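Local coordinates for precorrin-6y methylase (Rhodobacter capsulatus, PDB 3NJR), which is the C-terminal domain of a cobalamin-biosynthesis enzyme that methylates precorrin-6Y using S-adenosyl-L-methionine, with decarboxylation, this domain probably carrying out one methylation, at residues L144-V155 with R195-R204. Numbering follows the deposited sequence.
Sequences LAPGTRIVANAV and RPQLQWSGQR
Ile150, Ala152 and Ala154 pair antiparallel with Gly202, Trp200 and Leu198, each through two backbone hydrogen bonds; the axes of strands 149-154 and 197-203 approach to 4.5 Å, with 166° between their N-to-C directions. Ile150 N reaches Gly202 O at 2.8 Å; beyond this pair Arg204 N, in the chain's last residue, also bonds to Thr148 O. On the face bearing Ile150, Ala152 and Ala154, Trp200 sets CG anti to its backbone N (chi1 178°), and its indole lies forward along its own strand, where Gly202 N is 3.9 Å above the ring centre. The ring atom CZ3 then meets Ile150 CB at 4.0 Å, and Trp200 NE1 is held by the carbonyl of Gly171. Helix 157-170 packs against Ala152 and Ala154 on this face. On the other face Asn153 and Gln199 lie side by side with amide planes 21° apart, and Gln199 NE2 gives Asn153 OD1 a weak hydrogen bond of 3.3 Å. Val151 CG1 packs near Gln199 NE2, and Val151 CG2 lies 3.9 Å from Ser201 OG; helix 41-51 covers Val151 and Gln199. Arg149 points its guanidinium away to a salt bridge with Glu57. Strand 149-154, the last of the parallel strands, pairs antiparallel with 188-203, which pairs in turn with 173-185, in the 3-2-1-4-5-7-6 order of the Rossmann-like class I methyltransferase fold, whose bound S-adenosyl-L-homocysteine lies about 7 Å from the Asn153 side chain.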
ATOM      1  N   LEU A 144      16.252 -31.259   3.628  1.00 37.76           N
ATOM      2  CA  LEU A 144      14.933 -31.455   3.046  1.00 36.62           C
ATOM      3  C   LEU A 144      14.955 -32.236   1.758  1.00 36.66           C
ATOM      4  O   LEU A 144      15.791 -32.012   0.894  1.00 36.82           O
ATOM      5  CB  LEU A 144      14.244 -30.103   2.825  1.00 35.88           C
ATOM      6  CG  LEU A 144      13.122 -29.579   3.743  1.00 34.67           C
ATOM      7  CD1 LEU A 144      13.086 -30.115   5.179  1.00 30.76           C
ATOM      8  CD2 LEU A 144      13.122 -28.052   3.747  1.00 33.28           C
ATOM      9  N   ALA A 145      14.021 -33.171   1.649  1.00 37.05           N
ATOM     10  CA  ALA A 145      13.755 -33.868   0.403  1.00 37.29           C
ATOM     11  C   ALA A 145      13.460 -32.845  -0.709  1.00 37.31           C
ATOM     12  O   ALA A 145      12.677 -31.906  -0.511  1.00 36.99           O
ATOM     13  CB  ALA A 145      12.570 -34.831   0.589  1.00 37.22           C
ATOM     14  N   PRO A 146      14.090 -33.013  -1.882  1.00 37.54           N
ATOM     15  CA  PRO A 146      13.807 -32.076  -2.981  1.00 37.20           C
ATOM     16  C   PRO A 146      12.313 -32.106  -3.326  1.00 36.82           C
ATOM     17  O   PRO A 146      11.710 -33.196  -3.367  1.00 36.97           O
ATOM     18  CB  PRO A 146      14.638 -32.646  -4.139  1.00 37.57           C
ATOM     19  CG  PRO A 146      14.725 -34.137  -3.842  1.00 37.45           C
ATOM     20  CD  PRO A 146      14.864 -34.190  -2.332  1.00 37.61           C
ATOM     21  N   GLY A 147      11.713 -30.933  -3.527  1.00 35.90           N
ATOM     22  CA  GLY A 147      10.262 -30.842  -3.775  1.00 35.00           C
ATOM     23  C   GLY A 147       9.382 -30.585  -2.554  1.00 34.24           C
ATOM     24  O   GLY A 147       8.149 -30.492  -2.667  1.00 33.89           O
ATOM     25  N   THR A 148      10.021 -30.485  -1.385  1.00 33.52           N
ATOM     26  CA  THR A 148       9.346 -30.162  -0.138  1.00 32.40           C
ATOM     27  C   THR A 148       8.984 -28.703  -0.308  1.00 32.08           C
ATOM     28  O   THR A 148       9.816 -27.927  -0.765  1.00 31.99           O
ATOM     29  CB  THR A 148      10.297 -30.346   1.093  1.00 32.65           C
ATOM     30  OG1 THR A 148      10.745 -31.713   1.177  1.00 32.80           O
ATOM     31  CG2 THR A 148       9.614 -29.951   2.412  1.00 30.59           C
ATOM     32  N   ARG A 149       7.752 -28.330   0.038  1.00 30.99           N
ATOM     33  CA  ARG A 149       7.306 -26.959  -0.139  1.00 29.98           C
ATOM     34  C   ARG A 149       7.677 -26.133   1.078  1.00 28.88           C
ATOM     35  O   ARG A 149       7.563 -26.610   2.197  1.00 28.62           O
ATOM     36  CB  ARG A 149       5.798 -26.913  -0.438  1.00 30.53           C
ATOM     37  CG  ARG A 149       5.352 -28.020  -1.428  1.00 32.48           C
ATOM     38  CD  ARG A 149       3.882 -27.954  -1.857  1.00 34.01           C
ATOM     39  NE  ARG A 149       2.943 -28.111  -0.749  1.00 35.27           N
ATOM     40  CZ  ARG A 149       2.448 -29.273  -0.307  1.00 35.82           C
ATOM     41  NH1 ARG A 149       1.597 -29.277   0.712  1.00 34.94           N
ATOM     42  NH2 ARG A 149       2.802 -30.428  -0.857  1.00 36.68           N
ATOM     43  N   ILE A 150       8.146 -24.901   0.845  1.00 28.13           N
ATOM     44  CA  ILE A 150       8.477 -23.938   1.914  1.00 26.78           C
ATOM     45  C   ILE A 150       7.614 -22.687   1.836  1.00 25.78           C
ATOM     46  O   ILE A 150       7.380 -22.158   0.749  1.00 25.40           O
ATOM     47  CB  ILE A 150       9.943 -23.442   1.868  1.00 26.88           C
ATOM     48  CG1 ILE A 150      10.893 -24.490   1.265  1.00 28.61           C
ATOM     49  CG2 ILE A 150      10.392 -22.958   3.263  1.00 27.22           C
ATOM     50  CD1 ILE A 150      11.403 -25.560   2.214  1.00 28.44           C
ATOM     51  N   VAL A 151       7.159 -22.210   3.001  1.00 24.87           N
ATOM     52  CA  VAL A 151       6.380 -20.983   3.079  1.00 24.16           C
ATOM     53  C   VAL A 151       6.799 -20.176   4.300  1.00 24.31           C
ATOM     54  O   VAL A 151       6.799 -20.674   5.412  1.00 23.99           O
ATOM     55  CB  VAL A 151       4.833 -21.259   3.051  1.00 24.06           C
ATOM     56  CG1 VAL A 151       4.017 -19.970   3.204  1.00 22.31           C
ATOM     57  CG2 VAL A 151       4.435 -21.982   1.761  1.00 22.83           C
ATOM     58  N   ALA A 152       7.166 -18.918   4.075  1.00 24.98           N
ATOM     59  CA  ALA A 152       7.626 -18.046   5.156  1.00 25.68           C
ATOM     60  C   ALA A 152       6.982 -16.674   5.083  1.00 26.41           C
ATOM     61  O   ALA A 152       6.818 -16.138   4.004  1.00 26.35           O
ATOM     62  CB  ALA A 152       9.122 -17.911   5.096  1.00 25.25           C
ATOM     63  N   ASN A 153       6.611 -16.125   6.240  1.00 28.07           N
ATOM     64  CA  ASN A 153       6.166 -14.725   6.375  1.00 29.31           C
ATOM     65  C   ASN A 153       7.260 -13.862   7.034  1.00 30.44           C
ATOM     66  O   ASN A 153       7.895 -14.278   7.981  1.00 30.94           O
ATOM     67  CB  ASN A 153       4.866 -14.632   7.178  1.00 28.62           C
ATOM     68  CG  ASN A 153       3.742 -15.509   6.605  1.00 29.06           C
ATOM     69  OD1 ASN A 153       3.630 -15.699   5.392  1.00 28.60           O
ATOM     70  ND2 ASN A 153       2.904 -16.039   7.487  1.00 27.04           N
ATOM     71  N   ALA A 154       7.485 -12.665   6.519  1.00 32.17           N
ATOM     72  CA  ALA A 154       8.455 -11.740   7.102  1.00 33.63           C
ATOM     73  C   ALA A 154       7.783 -10.413   7.457  1.00 34.60           C
ATOM     74  O   ALA A 154       7.011  -9.878   6.667  1.00 35.48           O
ATOM     75  CB  ALA A 154       9.580 -11.502   6.126  1.00 33.24           C
ATOM     76  N   VAL A 155       8.077  -9.872   8.633  1.00 35.66           N
ATOM     77  CA  VAL A 155       7.535  -8.553   8.999  1.00 36.25           C
ATOM     78  C   VAL A 155       8.614  -7.518   9.413  1.00 36.55           C
ATOM     79  O   VAL A 155       8.280  -6.359   9.732  1.00 37.12           O
ATOM     80  CB  VAL A 155       6.413  -8.670  10.048  1.00 36.07           C
ATOM     81  CG1 VAL A 155       6.980  -9.081  11.414  1.00 36.56           C
ATOM     82  CG2 VAL A 155       5.629  -7.372  10.121  1.00 37.02           C
ATOM     83  N   ARG A 195       1.349  -2.999   8.556  1.00 41.78           N
ATOM     84  CA  ARG A 195       2.631  -3.136   7.857  1.00 40.96           C
ATOM     85  C   ARG A 195       2.445  -4.052   6.667  1.00 40.07           C
ATOM     86  O   ARG A 195       1.679  -5.006   6.738  1.00 40.44           O
ATOM     87  CB  ARG A 195       3.679  -3.765   8.758  1.00 41.15           C
ATOM     88  CG  ARG A 195       3.947  -2.999   9.998  1.00 42.51           C
ATOM     89  CD  ARG A 195       5.119  -3.587  10.735  1.00 46.51           C
ATOM     90  NE  ARG A 195       5.568  -2.639  11.753  1.00 50.72           N
ATOM     91  CZ  ARG A 195       5.046  -2.536  12.975  1.00 51.43           C
ATOM     92  NH1 ARG A 195       4.065  -3.349  13.346  1.00 50.99           N
ATOM     93  NH2 ARG A 195       5.512  -1.623  13.828  1.00 51.64           N
ATOM     94  N   PRO A 196       3.152  -3.793   5.561  1.00 39.27           N
ATOM     95  CA  PRO A 196       3.141  -4.899   4.599  1.00 38.27           C
ATOM     96  C   PRO A 196       3.874  -6.100   5.205  1.00 37.81           C
ATOM     97  O   PRO A 196       4.703  -5.942   6.115  1.00 37.93           O
ATOM     98  CB  PRO A 196       3.905  -4.347   3.400  1.00 38.32           C
ATOM     99  CG  PRO A 196       4.764  -3.258   3.967  1.00 39.33           C
ATOM    100  CD  PRO A 196       4.100  -2.725   5.208  1.00 38.72           C
ATOM    101  N   GLN A 197       3.540  -7.295   4.737  1.00 36.82           N
ATOM    102  CA  GLN A 197       4.228  -8.503   5.152  1.00 35.33           C
ATOM    103  C   GLN A 197       4.683  -9.144   3.851  1.00 34.69           C
ATOM    104  O   GLN A 197       3.976  -9.092   2.839  1.00 34.18           O
ATOM    105  CB  GLN A 197       3.278  -9.417   5.937  1.00 35.25           C
ATOM    106  CG  GLN A 197       3.889 -10.097   7.173  1.00 35.84           C
ATOM    107  CD  GLN A 197       2.853 -10.476   8.258  1.00 35.76           C
ATOM    108  OE1 GLN A 197       2.214  -9.615   8.870  1.00 34.38           O
ATOM    109  NE2 GLN A 197       2.725 -11.775   8.518  1.00 36.66           N
ATOM    110  N   LEU A 198       5.885  -9.703   3.853  1.00 33.75           N
ATOM    111  CA  LEU A 198       6.348 -10.444   2.694  1.00 32.79           C
ATOM    112  C   LEU A 198       6.158 -11.935   2.927  1.00 31.95           C
ATOM    113  O   LEU A 198       6.278 -12.418   4.053  1.00 31.46           O
ATOM    114  CB  LEU A 198       7.798 -10.095   2.359  1.00 33.04           C
ATOM    115  CG  LEU A 198       8.022  -9.218   1.115  1.00 33.49           C
ATOM    116  CD1 LEU A 198       7.324  -7.873   1.224  1.00 33.55           C
ATOM    117  CD2 LEU A 198       9.518  -9.040   0.828  1.00 33.48           C
ATOM    118  N   GLN A 199       5.814 -12.651   1.863  1.00 30.89           N
ATOM    119  CA  GLN A 199       5.591 -14.078   1.959  1.00 29.58           C
ATOM    120  C   GLN A 199       6.250 -14.773   0.793  1.00 29.33           C
ATOM    121  O   GLN A 199       5.961 -14.482  -0.372  1.00 29.54           O
ATOM    122  CB  GLN A 199       4.103 -14.417   2.016  1.00 29.03           C
ATOM    123  CG  GLN A 199       3.829 -15.921   2.149  1.00 27.46           C
ATOM    124  CD  GLN A 199       2.380 -16.304   1.864  1.00 24.75           C
ATOM    125  OE1 GLN A 199       1.975 -16.405   0.710  1.00 22.34           O
ATOM    126  NE2 GLN A 199       1.611 -16.558   2.921  1.00 23.09           N
ATOM    127  N   TRP A 200       7.150 -15.687   1.115  1.00 28.56           N
ATOM    128  CA  TRP A 200       7.759 -16.481   0.095  1.00 28.40           C
ATOM    129  C   TRP A 200       7.165 -17.876   0.093  1.00 28.86           C
ATOM    130  O   TRP A 200       6.832 -18.466   1.149  1.00 28.66           O
ATOM    131  CB  TRP A 200       9.272 -16.520   0.260  1.00 28.01           C
ATOM    132  CG  TRP A 200       9.948 -17.377  -0.774  1.00 28.57           C
ATOM    133  CD1 TRP A 200       9.901 -17.229  -2.139  1.00 27.89           C
ATOM    134  CD2 TRP A 200      10.765 -18.526  -0.526  1.00 29.58           C
ATOM    135  NE1 TRP A 200      10.639 -18.222  -2.756  1.00 27.96           N
ATOM    136  CE2 TRP A 200      11.186 -19.026  -1.793  1.00 29.04           C
ATOM    137  CE3 TRP A 200      11.196 -19.178   0.645  1.00 30.29           C
ATOM    138  CZ2 TRP A 200      12.016 -20.144  -1.923  1.00 29.87           C
ATOM    139  CZ3 TRP A 200      12.032 -20.291   0.521  1.00 32.44           C
ATOM    140  CH2 TRP A 200      12.430 -20.765  -0.767  1.00 31.85           C
ATOM    141  N   SER A 201       7.038 -18.407  -1.110  1.00 28.94           N
ATOM    142  CA  SER A 201       6.503 -19.721  -1.290  1.00 29.67           C
ATOM    143  C   SER A 201       7.351 -20.368  -2.391  1.00 30.72           C
ATOM    144  O   SER A 201       7.361 -19.907  -3.540  1.00 31.11           O
ATOM    145  CB  SER A 201       5.026 -19.601  -1.669  1.00 29.12           C
ATOM    146  OG  SER A 201       4.471 -20.850  -1.984  1.00 29.83           O
ATOM    147  N   GLY A 202       8.104 -21.401  -2.024  1.00 31.38           N
ATOM    148  CA  GLY A 202       8.946 -22.116  -2.974  1.00 32.62           C
ATOM    149  C   GLY A 202       9.080 -23.579  -2.618  1.00 33.63           C
ATOM    150  O   GLY A 202       8.283 -24.113  -1.870  1.00 32.95           O
ATOM    151  N   GLN A 203      10.103 -24.231  -3.155  1.00 35.66           N
ATOM    152  CA  GLN A 203      10.337 -25.646  -2.857  1.00 37.38           C
ATOM    153  C   GLN A 203      11.793 -26.096  -3.023  1.00 37.83           C
ATOM    154  O   GLN A 203      12.498 -25.524  -3.844  1.00 38.47           O
ATOM    155  CB  GLN A 203       9.424 -26.510  -3.714  1.00 37.27           C
ATOM    156  CG  GLN A 203       9.775 -26.511  -5.154  1.00 39.55           C
ATOM    157  CD  GLN A 203       9.003 -27.564  -5.887  1.00 43.33           C
ATOM    158  OE1 GLN A 203       7.780 -27.688  -5.714  1.00 43.39           O
ATOM    159  NE2 GLN A 203       9.707 -28.356  -6.704  1.00 44.29           N
ATOM    160  N   ARG A 204      12.208 -27.065  -2.182  1.00 38.77           N
ATOM    161  CA  ARG A 204      13.423 -27.949  -2.278  1.00 39.98           C
ATOM    162  C   ARG A 204      14.398 -27.877  -1.082  1.00 40.09           C
ATOM    163  O   ARG A 204      15.135 -28.843  -0.776  1.00 39.88           O
ATOM    164  CB  ARG A 204      14.171 -27.865  -3.625  1.00 40.43           C
ATOM    165  CG  ARG A 204      13.458 -28.595  -4.738  1.00 43.78           C
ATOM    166  CD  ARG A 204      13.638 -27.878  -6.070  1.00 52.11           C
ATOM    167  NE  ARG A 204      14.540 -28.584  -6.987  1.00 57.21           N
ATOM    168  CZ  ARG A 204      14.162 -29.563  -7.811  1.00 59.72           C
ATOM    169  NH1 ARG A 204      12.894 -29.974  -7.833  1.00 60.31           N
ATOM    170  NH2 ARG A 204      15.051 -30.137  -8.618  1.00 60.57           N
TER